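Local coordinates for aminotransferase class I and II (Streptococcus suis 89/1591, PDB 3OP7), which probably transfers amino groups between amino acids and keto acids, using covalently bound pyridoxal 5'-phosphate as its cofactor, at residues E46-Y49 and K50-G54. Sequence-based numbering, arbitrary orientation.
Sequences EDFY and KKLQG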
loop_
_atom_site.group_PDB
_atom_site.type_symbol
_atom_site.label_atom_id
_atom_site.label_comp_id
_atom_site.label_asym_id
_atom_site.label_seq_id
_atom_site.Cartn_x
_atom_site.Cartn_y
_atom_site.Cartn_z
ATOM N N GLU A 46 -29.826 2.830 -1.829
ATOM C CA GLU A 46 -30.085 2.372 -3.196
ATOM C C GLU A 46 -29.393 3.241 -4.250
ATOM O O GLU A 46 -28.905 2.717 -5.257
ATOM C CB GLU A 46 -31.589 2.316 -3.457
ATOM C CG GLU A 46 -32.016 1.392 -4.575
ATOM C CD GLU A 46 -33.524 1.479 -4.857
ATOM O OE1 GLU A 46 -34.320 1.685 -3.904
ATOM O OE2 GLU A 46 -33.914 1.348 -6.037
ATOM N N ASP A 47 -29.379 4.558 -4.048
ATOM C CA ASP A 47 -28.693 5.451 -4.992
ATOM C C ASP A 47 -27.188 5.178 -4.963
ATOM O O ASP A 47 -26.519 5.203 -6.011
ATOM C CB ASP A 47 -28.883 6.937 -4.645
ATOM C CG ASP A 47 -30.336 7.435 -4.786
ATOM O OD1 ASP A 47 -31.161 6.868 -5.529
ATOM O OD2 ASP A 47 -30.629 8.444 -4.106
ATOM N N PHE A 48 -26.647 4.952 -3.765
ATOM C CA PHE A 48 -25.230 4.700 -3.628
ATOM C C PHE A 48 -24.889 3.407 -4.356
ATOM O O PHE A 48 -23.931 3.364 -5.105
ATOM C CB PHE A 48 -24.791 4.637 -2.164
ATOM C CG PHE A 48 -23.338 4.350 -1.978
ATOM C CD1 PHE A 48 -22.872 3.039 -1.951
ATOM C CD2 PHE A 48 -22.437 5.374 -1.743
ATOM C CE1 PHE A 48 -21.531 2.765 -1.745
ATOM C CE2 PHE A 48 -21.106 5.113 -1.539
ATOM C CZ PHE A 48 -20.637 3.791 -1.550
ATOM N N TYR A 49 -25.682 2.371 -4.156
ATOM C CA TYR A 49 -25.398 1.073 -4.782
ATOM C C TYR A 49 -25.569 1.109 -6.294
ATOM O O TYR A 49 -24.844 0.429 -7.007
ATOM C CB TYR A 49 -26.247 -0.027 -4.195
ATOM C CG TYR A 49 -25.920 -0.303 -2.728
ATOM C CD1 TYR A 49 -24.620 -0.499 -2.310
ATOM C CD2 TYR A 49 -26.935 -0.383 -1.774
ATOM C CE1 TYR A 49 -24.317 -0.725 -0.944
ATOM C CE2 TYR A 49 -26.653 -0.630 -0.459
ATOM C CZ TYR A 49 -25.379 -0.790 -0.038
ATOM O OH TYR A 49 -25.148 -1.045 1.277
ATOM N N LYS A 50 -26.540 1.883 -6.759
ATOM C CA LYS A 50 -26.749 2.042 -8.189
ATOM C C LYS A 50 -25.509 2.658 -8.828
ATOM O O LYS A 50 -25.062 2.182 -9.860
ATOM C CB LYS A 50 -27.993 2.894 -8.491
ATOM C CG LYS A 50 -28.413 2.828 -9.966
ATOM C CD LYS A 50 -29.905 3.222 -10.161
ATOM C CE LYS A 50 -30.424 2.992 -11.591
ATOM N NZ LYS A 50 -31.938 3.064 -11.663
ATOM N N LYS A 51 -24.966 3.700 -8.224
ATOM C CA LYS A 51 -23.783 4.350 -8.749
ATOM C C LYS A 51 -22.603 3.361 -8.713
ATOM O O LYS A 51 -21.919 3.149 -9.704
ATOM C CB LYS A 51 -23.449 5.589 -7.943
ATOM C CG LYS A 51 -22.169 6.333 -8.404
ATOM C CD LYS A 51 -22.205 7.690 -7.771
ATOM C CE LYS A 51 -20.914 8.455 -7.896
ATOM N NZ LYS A 51 -21.099 9.680 -7.027
ATOM N N LEU A 52 -22.410 2.730 -7.556
ATOM C CA LEU A 52 -21.314 1.779 -7.383
ATOM C C LEU A 52 -21.371 0.656 -8.399
ATOM O O LEU A 52 -20.352 0.324 -8.993
ATOM C CB LEU A 52 -21.347 1.179 -5.984
ATOM C CG LEU A 52 -20.374 0.014 -5.765
ATOM C CD1 LEU A 52 -18.933 0.507 -5.842
ATOM C CD2 LEU A 52 -20.685 -0.715 -4.408
ATOM N N GLN A 53 -22.543 0.069 -8.556
ATOM C CA GLN A 53 -22.740 -1.180 -9.301
ATOM C C GLN A 53 -22.346 -1.075 -10.779
ATOM O O GLN A 53 -21.903 -2.042 -11.388
ATOM C CB GLN A 53 -24.205 -1.590 -9.189
ATOM C CG GLN A 53 -24.596 -2.844 -9.909
ATOM C CD GLN A 53 -25.864 -3.502 -9.350
ATOM O OE1 GLN A 53 -26.124 -3.444 -8.145
ATOM N NE2 GLN A 53 -26.653 -4.136 -10.242
ATOM N N GLY A 54 -22.498 0.123 -11.317
ATOM C CA GLY A 54 -22.157 0.398 -12.700
ATOM C C GLY A 54 -20.818 1.047 -12.941
ATOM O O GLY A 54 -20.495 1.361 -14.112
#
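Leu52 and two aromatic residues, Phe48 and Tyr49, four and three residues earlier, form the buried side of a short amphipathic helix, residues 45-53. The branch that does the touching is CD2 of Leu52, which lies 4.5 Å from CE1 of Phe48 and 4.5 Å from CD1 of Tyr49, a light contact. It meets the tyrosine at the ring edge, near the ring plane, and the phenylalanine obliquely. CG of Leu52 sits anti to the backbone N (chi1 171°), which carries the branch outward, and chi2 of 67° turns CD2, not CD1, back toward the rings. These rings also touch one another, CD1 of Tyr49 lying in the plane of the Phe48 ring at its edge.

The tight packing is at the backbone, where CB of Gln53 comes within 3.0 Å of Tyr49 O. Four successive i to i+4 hydrogen bonds hold this part. The straightest runs from Leu52 N to Phe48 O (3.0 Å, N-H...O angle 169°); the shortest, from Gln53 N to Tyr49 O (2.8 Å), is more bent.

The solvent side is far looser. Glu46, Asp47 and Lys50 are exposed, and OE2 of Glu46 stays 6.2 Å from NZ of Lys50, too far for a salt bridge. Any attraction between them is probably weak and screened by water. Lys51 lies at the border, its side chain against Leu261.

On the buried face, Phe48 and Leu52 touch helix 257-268, and Phe38 meets the Phe48 ring edge-to-face. Leu52 also packs on Leu34 and Tyr49 of the second subunit. Tyr49 stacks on Tyr49 of that subunit, and its OH is hydrogen-bonded to OE1 of Gln53 there, a bond repeated reciprocally. Such symmetric pairing of one amphipathic helix with its own copy is characteristic of a homodimer interface, here that of a class I and II aminotransferase.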